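Local coordinates for centrosomal P4.1-associated protein (Danio rerio, PDB 4LD1) that probably binds tubulin and, through its C-terminal G-box domain of repeated beta strands, is thought to contribute to centriole architecture and elongation, at residues Thr115-Ile119 with Ile130-Thr134. Numbering follows the deposited sequence.
Sequences TDGTI and IQFNT
Ile119 and Gln131 pair where two neighbouring antiparallel strands of the G-box domain, 119-122 and 128-131, meet the loops at one end of the array. They form a hydrogen-bonded pair: Ile119 N donates to Gln131 O at 2.9 Å, and Gln131 N returns a bond to Ile119 O. The same two carbonyls also take CA-H...O contacts, Gln131 O from Thr118 and Ile119 O from Ile130. On the face carrying Ile119 and Gln131 the two side chains run side by side. With CG anti to the backbone N (chi1 -175°) and the chain extended beyond it, Gln131 brings NE2 to 3.8 Å from Ile119 CD1, while its OE1 accepts a hydrogen bond from Arg137 on the next strand.

Beyond this pair the chains stay linked through water. One water accepts from Gln131 NE2 and lies 2.7 Å from Gly117 O and 2.9 Å from Phe132 O, bridging the two loops. A second donates to Thr118 OG1 and accepts from Asn133 N at 2.8 Å; it also lies in the plane of the Phe132 ring, at its edge. Thr118 itself is gripped by Asp116, whose OD1 takes both Thr118 N and, at 2.6 Å, Thr118 OG1 from the same face of the carboxylate. The hydroxyl proton is thereby committed to Asp116, leaving OG1 to accept from the water. Asn133 lies obliquely across from Asp116, its amide plane turned 45° from the carboxylate and ND2 3.6 Å from OD2. The Asp-Gly-Thr segment thus forms an Asx turn leading into strand 119-122, an arrangement in keeping with the short, turn-linked antiparallel strands of the TCP10 C-terminal repeat.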
loop_
_atom_site.group_PDB
_atom_site.type_symbol
_atom_site.label_atom_id
_atom_site.label_comp_id
_atom_site.label_asym_id
_atom_site.label_seq_id
_atom_site.Cartn_x
_atom_site.Cartn_y
_atom_site.Cartn_z
ATOM N N THR A 115 -8.421 -4.936 10.066
ATOM C CA THR A 115 -9.800 -4.470 9.981
ATOM C C THR A 115 -10.486 -4.338 11.351
ATOM O O THR A 115 -11.419 -3.551 11.500
ATOM C CB THR A 115 -10.632 -5.371 9.068
ATOM O OG1 THR A 115 -10.613 -6.720 9.546
ATOM C CG2 THR A 115 -10.058 -5.345 7.677
ATOM N N ASP A 116 -10.016 -5.073 12.356
ATOM C CA ASP A 116 -10.586 -4.945 13.704
ATOM C C ASP A 116 -9.970 -3.821 14.563
ATOM O O ASP A 116 -10.315 -3.670 15.749
ATOM C CB ASP A 116 -10.527 -6.296 14.425
ATOM C CG ASP A 116 -9.138 -6.649 14.947
ATOM O OD1 ASP A 116 -8.129 -5.973 14.605
ATOM O OD2 ASP A 116 -9.072 -7.638 15.721
ATOM N N GLY A 117 -9.052 -3.069 13.964
ATOM C CA GLY A 117 -8.469 -1.888 14.578
ATOM C C GLY A 117 -7.107 -2.131 15.196
ATOM O O GLY A 117 -6.439 -1.189 15.588
ATOM N N THR A 118 -6.693 -3.394 15.263
ATOM C CA THR A 118 -5.370 -3.737 15.743
ATOM C C THR A 118 -4.310 -3.006 14.938
ATOM O O THR A 118 -4.388 -2.957 13.716
ATOM C CB THR A 118 -5.134 -5.253 15.625
ATOM O OG1 THR A 118 -6.147 -5.948 16.359
ATOM C CG2 THR A 118 -3.766 -5.646 16.150
ATOM N N ILE A 119 -3.327 -2.446 15.630
ATOM C CA ILE A 119 -2.186 -1.825 14.985
ATOM C C ILE A 119 -0.920 -2.553 15.405
ATOM O O ILE A 119 -0.681 -2.762 16.600
ATOM C CB ILE A 119 -2.050 -0.339 15.381
ATOM C CG1 ILE A 119 -3.379 0.395 15.194
ATOM C CG2 ILE A 119 -0.899 0.324 14.630
ATOM C CD1 ILE A 119 -3.396 1.791 15.782
ATOM N N ILE A 130 2.305 -3.150 19.656
ATOM C CA ILE A 130 0.998 -3.584 19.253
ATOM C C ILE A 130 -0.031 -2.835 20.086
ATOM O O ILE A 130 0.093 -2.751 21.304
ATOM C CB ILE A 130 0.795 -5.090 19.473
ATOM C CG1 ILE A 130 1.861 -5.895 18.731
ATOM C CG2 ILE A 130 -0.600 -5.511 19.014
ATOM C CD1 ILE A 130 1.975 -7.319 19.208
ATOM N N GLN A 131 -1.016 -2.252 19.410
ATOM C CA GLN A 131 -2.222 -1.780 20.057
ATOM C C GLN A 131 -3.343 -2.733 19.655
ATOM O O GLN A 131 -3.768 -2.785 18.502
ATOM C CB GLN A 131 -2.546 -0.340 19.681
ATOM C CG GLN A 131 -3.746 0.242 20.448
ATOM C CD GLN A 131 -3.993 1.690 20.100
ATOM O OE1 GLN A 131 -3.266 2.574 20.540
ATOM N NE2 GLN A 131 -4.981 1.934 19.265
ATOM N N PHE A 132 -3.799 -3.506 20.620
ATOM C CA PHE A 132 -4.809 -4.520 20.376
ATOM C C PHE A 132 -6.157 -3.885 20.043
ATOM O O PHE A 132 -6.367 -2.677 20.242
ATOM C CB PHE A 132 -4.932 -5.417 21.601
ATOM C CG PHE A 132 -3.675 -6.158 21.925
ATOM C CD1 PHE A 132 -3.258 -7.209 21.140
ATOM C CD2 PHE A 132 -2.943 -5.845 23.060
ATOM C CE1 PHE A 132 -2.113 -7.898 21.441
ATOM C CE2 PHE A 132 -1.794 -6.535 23.366
ATOM C CZ PHE A 132 -1.379 -7.566 22.557
ATOM N N ASN A 133 -7.086 -4.714 19.583
ATOM C CA ASN A 133 -8.457 -4.268 19.370
ATOM C C ASN A 133 -9.090 -3.657 20.618
ATOM O O ASN A 133 -9.981 -2.837 20.507
ATOM C CB ASN A 133 -9.337 -5.397 18.819
ATOM C CG ASN A 133 -9.280 -6.681 19.649
ATOM O OD1 ASN A 133 -8.632 -6.768 20.684
ATOM N ND2 ASN A 133 -9.977 -7.693 19.170
ATOM N N THR A 134 -8.594 -4.050 21.786
ATOM C CA THR A 134 -9.087 -3.563 23.077
ATOM C C THR A 134 -8.566 -2.171 23.440
ATOM O O THR A 134 -8.981 -1.598 24.438
ATOM C CB THR A 134 -8.601 -4.459 24.185
ATOM O OG1 THR A 134 -7.170 -4.467 24.173
ATOM C CG2 THR A 134 -9.126 -5.891 24.022
HETATM O O HOH W 1 -6.145 -0.599 18.188
HETATM O O HOH W 2 -6.006 -7.190 18.757
#